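Local atomic coordinates of leucine aminopeptidase (Legionella pneumophila, PDB entry 5GNE), a protein that binds two zinc ions and probably acts as a metalloexopeptidase of the M28 family, removing residues from the N termini of peptides. Residues 20-25 against 36-40; 105-109 against 362-367; 138-142 against 209-213; 248-253 against 320-326; 307-311 against 333-337. All blocks are in the same frame, centred on the assembly; numbering follows the deposited sequence.

Interaction 1 (20-25 against 36-40); sequences LKDKAR and IAIPI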
# COMPACT_ATOMS: atom_id res chain seq x y z
N LEU A 20 -22.45 -8.73 11.96
CA LEU A 20 -22.98 -8.69 10.60
C LEU A 20 -23.92 -9.84 10.29
O LEU A 20 -24.49 -9.90 9.19
CB LEU A 20 -21.85 -8.69 9.56
CG LEU A 20 -20.97 -7.45 9.54
CD1 LEU A 20 -19.78 -7.67 8.64
CD2 LEU A 20 -21.78 -6.26 9.09
N LYS A 21 -23.98 -10.79 11.22
CA LYS A 21 -24.74 -12.04 11.10
C LYS A 21 -26.07 -11.91 10.37
O LYS A 21 -26.35 -12.65 9.44
CB LYS A 21 -25.03 -12.60 12.49
CG LYS A 21 -24.52 -13.99 12.74
CD LYS A 21 -25.18 -14.59 13.97
CE LYS A 21 -25.12 -13.65 15.15
NZ LYS A 21 -25.51 -14.35 16.41
N ASP A 22 -26.89 -10.98 10.84
CA ASP A 22 -28.26 -10.87 10.39
C ASP A 22 -28.36 -10.38 8.95
O ASP A 22 -29.40 -10.55 8.32
CB ASP A 22 -29.07 -10.00 11.35
CG ASP A 22 -29.26 -10.67 12.71
OD1 ASP A 22 -29.25 -11.93 12.76
OD2 ASP A 22 -29.40 -9.97 13.73
N LYS A 23 -27.30 -9.77 8.44
CA LYS A 23 -27.32 -9.30 7.06
C LYS A 23 -26.45 -10.15 6.13
O LYS A 23 -26.39 -9.92 4.93
CB LYS A 23 -26.91 -7.83 6.99
CG LYS A 23 -27.71 -6.90 7.90
CD LYS A 23 -27.89 -5.53 7.25
CE LYS A 23 -28.56 -4.48 8.15
NZ LYS A 23 -28.15 -3.08 7.77
N ALA A 24 -25.80 -11.17 6.68
CA ALA A 24 -24.83 -11.95 5.92
C ALA A 24 -25.27 -13.39 5.77
O ALA A 24 -26.08 -13.90 6.53
CB ALA A 24 -23.47 -11.90 6.59
N ARG A 25 -24.71 -14.03 4.75
CA ARG A 25 -24.80 -15.46 4.53
C ARG A 25 -23.45 -16.07 4.85
O ARG A 25 -22.43 -15.67 4.28
CB ARG A 25 -25.18 -15.75 3.08
CG ARG A 25 -25.34 -17.22 2.76
CD ARG A 25 -25.68 -17.39 1.29
NE ARG A 25 -26.95 -16.75 0.93
CZ ARG A 25 -28.15 -17.29 1.09
NH1 ARG A 25 -28.28 -18.51 1.61
NH2 ARG A 25 -29.24 -16.61 0.73
N ILE A 36 -17.96 -14.84 4.14
CA ILE A 36 -19.37 -14.52 4.03
C ILE A 36 -19.76 -13.81 2.75
O ILE A 36 -18.93 -13.23 2.04
CB ILE A 36 -19.86 -13.64 5.20
CG1 ILE A 36 -19.12 -12.30 5.21
CG2 ILE A 36 -19.68 -14.35 6.53
CD1 ILE A 36 -19.69 -11.28 6.25
N ALA A 37 -21.05 -13.87 2.45
CA ALA A 37 -21.61 -13.08 1.38
C ALA A 37 -22.54 -12.05 2.00
O ALA A 37 -23.42 -12.39 2.80
CB ALA A 37 -22.35 -13.97 0.39
N ILE A 38 -22.34 -10.80 1.63
CA ILE A 38 -23.08 -9.71 2.23
C ILE A 38 -23.09 -8.56 1.23
O ILE A 38 -22.07 -8.25 0.61
CB ILE A 38 -22.47 -9.27 3.61
CG1 ILE A 38 -23.44 -8.36 4.37
CG2 ILE A 38 -21.09 -8.60 3.45
CD1 ILE A 38 -22.89 -7.88 5.70
N PRO A 39 -24.26 -7.97 1.01
CA PRO A 39 -24.26 -6.86 0.07
C PRO A 39 -23.90 -5.60 0.83
O PRO A 39 -24.69 -5.09 1.62
CB PRO A 39 -25.69 -6.85 -0.47
CG PRO A 39 -26.51 -7.59 0.60
CD PRO A 39 -25.58 -8.16 1.63
N ILE A 40 -22.68 -5.12 0.61
CA ILE A 40 -22.18 -3.96 1.32
C ILE A 40 -22.86 -2.68 0.83
O ILE A 40 -22.64 -2.24 -0.30
CB ILE A 40 -20.67 -3.83 1.14
CG1 ILE A 40 -19.98 -5.09 1.67
CG2 ILE A 40 -20.15 -2.55 1.86
CD1 ILE A 40 -18.49 -5.13 1.43
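Two backbone bonds fix the register here: R25 N donates to A37 O at 2.9 Å (N-H...O angle 173°) and A37 N donates to R25 O at 2.9 Å (166°), which makes R25 and A37 an antiparallel hydrogen-bonded pair. CA-H...O contacts flank it, from A24 CA to A37 O at 3.5 Å and from I36 CA to R25 O at 3.3 Å. In L20 the m,t rotamer carries CD2 to 3.9 Å from I38 CD1, while L20 CD1 lies 4.3 Å from I36 CD1. I36 adopts p for chi1 and t for chi2, and its CD1 comes within 3.8 Å of A24 CB. I38, t at both angles, is extended; its CB is 4.1 Å from A24 CB and its CG1 is 3.4 Å from K23 O. A24 CB thus sits between I36 and I38, which reach the same apolar pocket. R25 and A37 share the other face of the sheet, their CB atoms 4.3 Å apart, but R25, t at chi1 and chi2, sends its guanidinium away from the strand of A37. The link from helix 14-20 thereby delivers the chain to edge strand 25-29, antiparallel to 33-38 in a four-stranded sheet. L20, K23 and I38 also touch helix 42-55, which packs on the face carrying I36 and I38, and strand 8-13 flanks 33-38 on its other side.

Interaction 2 (105-109 against 362-367); sequences LFEQI and TKLGLA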
# COMPACT_ATOMS: atom_id res chain seq x y z
N LEU A 105 21.59 9.81 -4.19
CA LEU A 105 20.14 9.92 -4.34
C LEU A 105 19.53 10.75 -3.22
O LEU A 105 18.59 11.51 -3.49
CB LEU A 105 19.49 8.53 -4.42
CG LEU A 105 19.95 7.75 -5.65
CD1 LEU A 105 18.91 6.74 -6.01
CD2 LEU A 105 20.15 8.67 -6.86
N PHE A 106 20.00 10.58 -1.99
CA PHE A 106 19.52 11.42 -0.86
C PHE A 106 19.63 12.91 -1.20
O PHE A 106 18.68 13.66 -1.05
CB PHE A 106 20.28 11.14 0.44
CG PHE A 106 19.90 9.85 1.11
CD1 PHE A 106 19.13 8.89 0.42
CD2 PHE A 106 20.28 9.58 2.43
CE1 PHE A 106 18.77 7.69 1.02
CE2 PHE A 106 19.92 8.38 3.06
CZ PHE A 106 19.15 7.43 2.35
N GLU A 107 20.79 13.32 -1.70
CA GLU A 107 21.06 14.73 -2.01
C GLU A 107 20.12 15.30 -3.07
O GLU A 107 20.06 16.51 -3.26
CB GLU A 107 22.51 14.91 -2.45
CG GLU A 107 23.52 14.72 -1.33
CD GLU A 107 24.96 14.63 -1.83
OE1 GLU A 107 25.44 15.60 -2.46
OE2 GLU A 107 25.61 13.59 -1.58
N GLN A 108 19.38 14.44 -3.76
CA GLN A 108 18.42 14.92 -4.75
C GLN A 108 16.99 14.95 -4.24
O GLN A 108 16.09 15.35 -4.96
CB GLN A 108 18.51 14.06 -6.00
CG GLN A 108 19.89 14.05 -6.59
CD GLN A 108 19.86 13.91 -8.09
OE1 GLN A 108 19.78 12.80 -8.62
NE2 GLN A 108 19.89 15.05 -8.78
N ILE A 109 16.76 14.55 -2.99
CA ILE A 109 15.42 14.63 -2.46
C ILE A 109 15.00 16.08 -2.34
O ILE A 109 15.69 16.88 -1.71
CB ILE A 109 15.27 14.00 -1.08
CG1 ILE A 109 15.49 12.48 -1.17
CG2 ILE A 109 13.91 14.33 -0.50
CD1 ILE A 109 15.76 11.84 0.21
N THR A 362 11.09 8.77 2.35
CA THR A 362 11.70 8.84 1.02
C THR A 362 13.14 8.34 1.01
O THR A 362 13.53 7.57 0.13
CB THR A 362 11.67 10.29 0.45
OG1 THR A 362 10.33 10.77 0.55
CG2 THR A 362 12.06 10.31 -1.00
N LYS A 363 13.91 8.73 2.03
CA LYS A 363 15.27 8.20 2.16
C LYS A 363 15.23 6.69 2.23
O LYS A 363 15.94 6.01 1.46
CB LYS A 363 15.96 8.77 3.39
CG LYS A 363 16.41 10.21 3.23
CD LYS A 363 17.06 10.78 4.48
CE LYS A 363 17.66 12.15 4.16
NZ LYS A 363 18.04 12.93 5.35
N LEU A 364 14.40 6.15 3.12
CA LEU A 364 14.30 4.72 3.29
C LEU A 364 13.99 4.02 1.98
O LEU A 364 14.69 3.12 1.59
CB LEU A 364 13.25 4.37 4.32
CG LEU A 364 13.03 2.86 4.47
CD1 LEU A 364 14.31 2.17 4.89
CD2 LEU A 364 11.92 2.61 5.49
N GLY A 365 12.94 4.48 1.30
CA GLY A 365 12.58 3.99 -0.01
C GLY A 365 13.72 3.98 -1.02
O GLY A 365 13.89 2.99 -1.77
N LEU A 366 14.50 5.05 -1.06
CA LEU A 366 15.57 5.14 -2.05
C LEU A 366 16.74 4.21 -1.72
O LEU A 366 17.30 3.60 -2.61
CB LEU A 366 16.03 6.59 -2.18
CG LEU A 366 15.04 7.48 -2.93
CD1 LEU A 366 15.38 8.97 -2.88
CD2 LEU A 366 14.92 7.05 -4.36
N ALA A 367 17.10 4.09 -0.44
CA ALA A 367 18.11 3.10 -0.03
C ALA A 367 17.64 1.67 -0.39
O ALA A 367 18.40 0.83 -0.91
CB ALA A 367 18.38 3.22 1.45
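The 105-109 backbone leaves helix 99-106 through a type I beta turn from F106 to I109, with I109 N to F106 O at 2.9 Å, whereas 362-367 is regular helix, marked by L366 N to T362 O at 3.0 Å and A367 N to K363 O at 2.9 Å. The closest backbone approach is F106 to K363, with CA atoms 6.1 Å apart; L105 and L366 are 7.0 Å apart at CA, and I109 and T362 7.7 Å. Such short spacings bring the turn directly against the helix surface. Helix 355-373 packs beside helices 202-221 (T362 on V211, L366 on V218) and 288-302 (L364 on L297), and the 105-109 turn lies against this helical layer of the mixed-sheet alpha/beta fold. Across the interface the F106 ring takes part in a CH-pi contact: K363 CG lies 3.8 Å from the ring centroid and only 4° off the normal, so the extended aliphatic chain of the lysine runs over the ring face. F106 CE1 is 3.3 Å from K363 O, and the ring edge meets L366 CB at 4.4 Å from CE1. I109 points at the helix and places CD1 3.5 Å from K363 CG and CG1 3.9 Å from L366 CD1; L366 CD2 in turn approaches L105 CD1 at 4.3 Å. F106 and A367 both also touch Y301 of helix 288-302.

Interaction 3 (138-142 against 209-213); sequences AQWFK and ISVEL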
# COMPACT_ATOMS: atom_id res chain seq x y z
N ALA A 138 -6.52 9.02 -9.42
CA ALA A 138 -5.81 7.94 -10.08
C ALA A 138 -5.26 8.43 -11.41
O ALA A 138 -4.09 8.20 -11.72
CB ALA A 138 -6.72 6.74 -10.27
N GLN A 139 -6.09 9.12 -12.19
CA GLN A 139 -5.64 9.63 -13.48
C GLN A 139 -4.50 10.61 -13.32
O GLN A 139 -3.54 10.59 -14.09
CB GLN A 139 -6.79 10.29 -14.25
CG GLN A 139 -7.87 9.30 -14.60
CD GLN A 139 -9.10 9.94 -15.15
OE1 GLN A 139 -9.51 11.02 -14.72
NE2 GLN A 139 -9.73 9.27 -16.11
N TRP A 140 -4.62 11.48 -12.33
CA TRP A 140 -3.56 12.41 -11.98
C TRP A 140 -2.21 11.70 -11.76
O TRP A 140 -1.19 12.06 -12.34
CB TRP A 140 -3.97 13.20 -10.74
CG TRP A 140 -2.99 14.26 -10.38
CD1 TRP A 140 -2.89 15.51 -10.94
CD2 TRP A 140 -1.99 14.19 -9.37
NE1 TRP A 140 -1.88 16.21 -10.35
CE2 TRP A 140 -1.30 15.43 -9.38
CE3 TRP A 140 -1.59 13.21 -8.46
CZ2 TRP A 140 -0.25 15.71 -8.51
CZ3 TRP A 140 -0.53 13.48 -7.60
CH2 TRP A 140 0.13 14.73 -7.63
N PHE A 141 -2.23 10.67 -10.92
CA PHE A 141 -1.04 9.94 -10.58
C PHE A 141 -0.36 9.39 -11.82
O PHE A 141 0.85 9.55 -11.99
CB PHE A 141 -1.39 8.79 -9.62
CG PHE A 141 -0.22 7.92 -9.25
CD1 PHE A 141 0.10 6.81 -10.02
CD2 PHE A 141 0.53 8.20 -8.13
CE1 PHE A 141 1.17 6.00 -9.69
CE2 PHE A 141 1.59 7.40 -7.76
CZ PHE A 141 1.92 6.29 -8.55
N LYS A 142 -1.15 8.79 -12.71
CA LYS A 142 -0.62 8.18 -13.93
C LYS A 142 0.09 9.23 -14.75
O LYS A 142 1.19 9.03 -15.25
CB LYS A 142 -1.74 7.52 -14.75
CG LYS A 142 -1.19 6.59 -15.85
CD LYS A 142 -2.22 6.22 -16.91
CE LYS A 142 -1.60 5.32 -17.97
NZ LYS A 142 -0.74 6.09 -18.92
N ILE A 209 1.60 8.04 -1.06
CA ILE A 209 1.66 8.38 -2.48
C ILE A 209 2.74 9.42 -2.75
O ILE A 209 3.54 9.28 -3.67
CB ILE A 209 0.32 8.96 -2.97
CG1 ILE A 209 -0.74 7.87 -3.04
CG2 ILE A 209 0.51 9.62 -4.34
CD1 ILE A 209 -0.48 6.85 -4.12
N SER A 210 2.77 10.48 -1.95
CA SER A 210 3.74 11.54 -2.21
C SER A 210 5.17 11.00 -2.10
O SER A 210 6.05 11.35 -2.89
CB SER A 210 3.53 12.72 -1.25
OG SER A 210 3.97 12.41 0.07
N VAL A 211 5.40 10.18 -1.09
CA VAL A 211 6.73 9.63 -0.88
C VAL A 211 7.23 8.82 -2.07
O VAL A 211 8.37 8.97 -2.50
CB VAL A 211 6.77 8.78 0.40
CG1 VAL A 211 8.03 7.91 0.47
CG2 VAL A 211 6.65 9.73 1.62
N GLU A 212 6.37 7.99 -2.63
CA GLU A 212 6.80 7.15 -3.74
C GLU A 212 6.90 7.95 -5.01
O GLU A 212 7.72 7.62 -5.89
CB GLU A 212 5.88 5.92 -3.91
CG GLU A 212 4.49 6.18 -4.46
CD GLU A 212 3.74 4.87 -4.76
OE1 GLU A 212 4.38 3.80 -4.88
OE2 GLU A 212 2.50 4.92 -4.84
N LEU A 213 6.08 9.00 -5.14
CA LEU A 213 6.19 9.87 -6.31
C LEU A 213 7.54 10.56 -6.32
O LEU A 213 8.21 10.59 -7.36
CB LEU A 213 5.08 10.91 -6.35
CG LEU A 213 3.96 10.52 -7.32
CD1 LEU A 213 2.82 11.50 -7.23
CD2 LEU A 213 4.48 10.43 -8.77
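With short-segment axes 12.6 Å apart and inclined by 16°, these two helices run nearly parallel, too far apart for backbone contact, so side chains from both fill the gap. From helix 132-151, W140 and F141, both t at chi1, project into it; from helix 202-221 come I209 and L213. L213 fills the hollow between the two aromatic groups: its CD1 is 3.9 Å from W140 CZ3 and its CG is 3.9 Å from F141 CE2. One turn earlier, I209 CG2 meets the edge of the F141 ring at 4.0 Å from CD2, so the phenyl group lodges against the I209 and L213 pair. E212 OE2 makes a van der Waals approach to F141 CE2 at 3.9 Å. The contact buries 206 Å² in total, consistent with interlocking through a few tips. The side chain of I209 lies about 6 Å from that of the zinc ligand H191. Around the contact, W140 stacks on H120 and touches L121 of helix 111-123, F141 rests on V173 of strand 170-177, and V211 faces helix 355-373.

Interaction 4 (248-253 against 320-326); sequences VVQDFL and NWTNEGF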
# COMPACT_ATOMS: atom_id res chain seq x y z
N VAL A 248 -4.41 -5.90 -8.50
CA VAL A 248 -3.05 -5.67 -8.97
C VAL A 248 -2.17 -6.93 -8.79
O VAL A 248 -1.39 -7.28 -9.69
CB VAL A 248 -2.41 -4.46 -8.28
CG1 VAL A 248 -0.95 -4.36 -8.65
CG2 VAL A 248 -3.13 -3.19 -8.67
N VAL A 249 -2.24 -7.57 -7.64
CA VAL A 249 -1.42 -8.75 -7.41
C VAL A 249 -1.80 -9.88 -8.38
O VAL A 249 -0.93 -10.56 -8.96
CB VAL A 249 -1.53 -9.26 -5.95
CG1 VAL A 249 -0.71 -10.51 -5.80
CG2 VAL A 249 -0.98 -8.19 -5.02
N GLN A 250 -3.10 -10.04 -8.59
CA GLN A 250 -3.59 -10.99 -9.57
C GLN A 250 -3.04 -10.63 -10.97
O GLN A 250 -2.66 -11.53 -11.74
CB GLN A 250 -5.12 -11.03 -9.56
CG GLN A 250 -5.67 -11.58 -8.25
CD GLN A 250 -5.20 -13.00 -7.94
OE1 GLN A 250 -5.37 -13.92 -8.75
NE2 GLN A 250 -4.61 -13.19 -6.76
N ASP A 251 -2.99 -9.34 -11.30
CA ASP A 251 -2.47 -8.92 -12.60
C ASP A 251 -0.98 -9.27 -12.75
O ASP A 251 -0.55 -9.74 -13.81
CB ASP A 251 -2.69 -7.43 -12.81
CG ASP A 251 -2.34 -6.97 -14.21
OD1 ASP A 251 -3.16 -7.23 -15.12
OD2 ASP A 251 -1.29 -6.32 -14.42
N PHE A 252 -0.21 -9.11 -11.67
CA PHE A 252 1.19 -9.52 -11.67
C PHE A 252 1.32 -11.05 -11.83
O PHE A 252 2.27 -11.56 -12.44
CB PHE A 252 1.87 -9.09 -10.37
CG PHE A 252 2.49 -7.72 -10.41
CD1 PHE A 252 1.68 -6.59 -10.43
CD2 PHE A 252 3.87 -7.56 -10.46
CE1 PHE A 252 2.25 -5.32 -10.48
CE2 PHE A 252 4.44 -6.29 -10.52
CZ PHE A 252 3.62 -5.17 -10.53
N LEU A 253 0.39 -11.78 -11.23
CA LEU A 253 0.43 -13.23 -11.29
C LEU A 253 0.11 -13.72 -12.69
O LEU A 253 0.80 -14.59 -13.23
CB LEU A 253 -0.54 -13.83 -10.27
CG LEU A 253 -0.07 -13.84 -8.81
CD1 LEU A 253 -1.15 -14.37 -7.88
CD2 LEU A 253 1.19 -14.68 -8.69
N ASN A 320 -2.18 -8.52 0.50
CA ASN A 320 -2.43 -9.21 -0.77
C ASN A 320 -1.15 -9.79 -1.39
O ASN A 320 -1.16 -10.89 -1.97
CB ASN A 320 -3.15 -8.29 -1.73
CG ASN A 320 -4.62 -8.13 -1.37
OD1 ASN A 320 -5.30 -9.12 -1.08
ND2 ASN A 320 -5.11 -6.89 -1.34
N TRP A 321 -0.04 -9.08 -1.26
CA TRP A 321 1.21 -9.64 -1.73
C TRP A 321 1.64 -10.89 -0.91
O TRP A 321 1.98 -11.92 -1.49
CB TRP A 321 2.32 -8.57 -1.71
CG TRP A 321 2.12 -7.49 -2.72
CD1 TRP A 321 1.55 -6.27 -2.50
CD2 TRP A 321 2.44 -7.52 -4.15
NE1 TRP A 321 1.50 -5.53 -3.68
CE2 TRP A 321 2.05 -6.27 -4.70
CE3 TRP A 321 3.04 -8.47 -4.99
CZ2 TRP A 321 2.22 -5.95 -6.05
CZ3 TRP A 321 3.21 -8.15 -6.36
CH2 TRP A 321 2.81 -6.91 -6.87
N THR A 322 1.67 -10.80 0.42
CA THR A 322 2.15 -11.93 1.17
C THR A 322 1.20 -13.12 1.01
O THR A 322 1.65 -14.25 0.98
CB THR A 322 2.40 -11.62 2.66
OG1 THR A 322 1.27 -11.96 3.46
CG2 THR A 322 2.73 -10.19 2.84
N ASN A 323 -0.10 -12.88 0.87
CA ASN A 323 -1.02 -13.99 0.62
C ASN A 323 -0.70 -14.76 -0.65
O ASN A 323 -1.05 -15.93 -0.75
CB ASN A 323 -2.47 -13.50 0.50
CG ASN A 323 -3.10 -13.28 1.83
OD1 ASN A 323 -2.58 -13.73 2.82
ND2 ASN A 323 -4.23 -12.58 1.88
N GLU A 324 0.01 -14.13 -1.58
CA GLU A 324 0.32 -14.79 -2.85
C GLU A 324 1.78 -15.18 -2.96
O GLU A 324 2.28 -15.42 -4.07
CB GLU A 324 -0.06 -13.89 -4.03
CG GLU A 324 -1.55 -13.66 -4.18
CD GLU A 324 -2.31 -14.90 -4.67
OE1 GLU A 324 -1.73 -16.00 -4.74
OE2 GLU A 324 -3.51 -14.76 -5.01
N GLY A 325 2.45 -15.26 -1.82
CA GLY A 325 3.84 -15.71 -1.78
C GLY A 325 4.90 -14.67 -2.09
O GLY A 325 6.05 -15.02 -2.27
N PHE A 326 4.54 -13.39 -2.14
CA PHE A 326 5.55 -12.37 -2.37
C PHE A 326 6.11 -11.80 -1.08
O PHE A 326 5.40 -11.69 -0.10
CB PHE A 326 4.98 -11.24 -3.19
CG PHE A 326 4.50 -11.66 -4.54
CD1 PHE A 326 5.37 -11.76 -5.60
CD2 PHE A 326 3.17 -11.90 -4.76
CE1 PHE A 326 4.92 -12.09 -6.85
CE2 PHE A 326 2.71 -12.24 -6.01
CZ PHE A 326 3.59 -12.34 -7.06
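At the apolar centre V249 CG2 sits over the five-membered ring of W321, 3.6 Å from its centroid and 13° off the normal, a CH-pi contact. The far end of the same indole drives its edge into the face of F252: this T-shaped pair has centroids 5.0 Å apart and planes at 76°, with W321 CH2 3.6 Å from F252 CG. F326 closes the cluster, its CE2 3.8 Å from V249 CG1 and its CZ 3.7 Å from L253 CD2. F326 folds back because helix 318-323 ends in a Schellman motif, with F326 N to W321 O at 3.0 Å and G325 N to T322 O at 3.1 Å, G325 holding positive phi. Within the buried part, W321 NE1 hydrogen-bonds to Y235 OH and N320 OD1 to Y64 OH. At the polar edge, Q250 NE2 donates to E324 OE2 at 2.6 Å, while E324 CG packs 3.6 Å from V249 CG1. Helices 243-254 and 318-323 thus share a core against the central mixed sheet, where W321, F252 and F326 touch strand 259-264.

Interaction 5 (307-311 against 333-337); sequences GYTKC and ATTLD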
# COMPACT_ATOMS: atom_id res chain seq x y z
N GLY A 307 11.66 1.27 15.43
CA GLY A 307 10.64 0.61 16.24
C GLY A 307 9.89 -0.53 15.55
O GLY A 307 10.07 -0.78 14.35
N TYR A 308 9.07 -1.23 16.31
CA TYR A 308 8.25 -2.32 15.79
C TYR A 308 6.81 -2.20 16.28
O TYR A 308 6.55 -1.72 17.38
CB TYR A 308 8.85 -3.68 16.14
CG TYR A 308 10.15 -3.94 15.42
CD1 TYR A 308 11.37 -3.63 16.01
CD2 TYR A 308 10.16 -4.48 14.14
CE1 TYR A 308 12.57 -3.84 15.35
CE2 TYR A 308 11.35 -4.70 13.47
CZ TYR A 308 12.55 -4.38 14.07
OH TYR A 308 13.74 -4.61 13.39
N THR A 309 5.88 -2.61 15.44
CA THR A 309 4.45 -2.56 15.76
C THR A 309 3.71 -3.76 15.15
O THR A 309 4.26 -4.50 14.32
CB THR A 309 3.85 -1.21 15.30
OG1 THR A 309 2.46 -1.15 15.67
CG2 THR A 309 3.98 -1.01 13.81
N LYS A 310 2.48 -3.98 15.61
CA LYS A 310 1.64 -5.05 15.07
C LYS A 310 0.36 -4.45 14.49
O LYS A 310 0.04 -3.29 14.76
CB LYS A 310 1.30 -6.10 16.14
CG LYS A 310 2.44 -7.07 16.50
CD LYS A 310 1.91 -8.52 16.58
CE LYS A 310 2.92 -9.52 17.16
NZ LYS A 310 2.32 -10.89 17.31
N CYS A 311 -0.31 -5.20 13.62
CA CYS A 311 -1.51 -4.73 12.93
C CYS A 311 -2.65 -5.73 13.06
O CYS A 311 -2.43 -6.91 13.32
CB CYS A 311 -1.24 -4.47 11.43
SG CYS A 311 -2.52 -3.45 10.68
N ALA A 333 4.53 5.28 9.95
CA ALA A 333 4.68 6.51 10.72
C ALA A 333 4.42 6.37 12.22
O ALA A 333 5.05 7.07 13.02
CB ALA A 333 3.76 7.60 10.13
N THR A 334 3.50 5.49 12.61
CA THR A 334 3.07 5.36 14.01
C THR A 334 3.06 3.91 14.48
O THR A 334 3.06 2.99 13.65
CB THR A 334 1.65 5.94 14.22
OG1 THR A 334 0.73 5.25 13.37
CG2 THR A 334 1.61 7.42 13.88
N THR A 335 3.13 3.71 15.80
CA THR A 335 2.85 2.41 16.42
C THR A 335 1.35 2.26 16.56
O THR A 335 0.63 3.25 16.46
CB THR A 335 3.48 2.26 17.81
OG1 THR A 335 4.81 2.76 17.78
CG2 THR A 335 3.51 0.79 18.24
N LEU A 336 0.88 1.05 16.84
CA LEU A 336 -0.54 0.82 17.03
C LEU A 336 -1.15 1.44 18.30
O LEU A 336 -2.37 1.60 18.39
CB LEU A 336 -0.81 -0.68 17.00
CG LEU A 336 -2.29 -1.01 17.07
CD1 LEU A 336 -3.00 -0.33 15.90
CD2 LEU A 336 -2.48 -2.51 17.01
N ASP A 337 -0.33 1.82 19.28
CA ASP A 337 -0.90 2.47 20.45
C ASP A 337 -0.80 4.00 20.50
O ASP A 337 -1.74 4.64 20.98
CB ASP A 337 -0.35 1.86 21.74
CG ASP A 337 -0.58 0.36 21.80
OD1 ASP A 337 -1.76 -0.04 21.80
OD2 ASP A 337 0.40 -0.41 21.87
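A333 starts the second segment just after strand 328-332. The T334 side chain points away, while the backbone atom T334 O lies 4.1 Å from T309 CG2. The nearest backbone approach comes next, with T335 CA 5.3 Å from T309 CA; T335 CG2 packs 3.4 Å from T309 OG1 and 4.0 Å from Y308 O. L336 supplies the polar link: its N donates to T309 OG1 at 3.0 Å, with an N-H...O angle of 138°. T309 can accept this bond because its CB points toward the loop and chi1 is t. The L336 side chain points toward the other segment, placing CD2 3.5 Å from K310 O. D337 makes no contact with 307-311. A single side-chain-to-backbone bond and 186 Å² of buried surface mark this as a loop lying on an edge strand, not an added sheet strand. Strand 306-309 is outermost in the eight-stranded mixed sheet and pairs with 279-282. C311, just beyond it, forms a disulfide with C315. The loop that 333-337 begins carries the zinc ligand H344, and the T334 side chain lies about 10 Å from a bound zinc, placing it among the sheet-end loops around the M28 metal site.

From the N terminus, interaction 1 closes a short loop within the small four-stranded sheet and its helices, before any other contact opens. Interaction 2 opens at 105-109 and closes only at 362-367, so interactions 3, 4 and 5 are nested inside its loop. Interaction 3, joining helix 132-151 to 202-221, closes before interaction 4 begins. Interactions 4 and 5 cross: 4 joins helix 243-254 to 318-323, and 5 lays the loop after strand 328-332 on edge strand 306-309. Interactions 2 and 3 touch, T362 OG1 lying 3.7 Å from V211 CG1, which connects helices 355-373 and 202-221. Interactions 1 and 2 lie on opposite sides of the chain's centre, their centres about 45 Å apart.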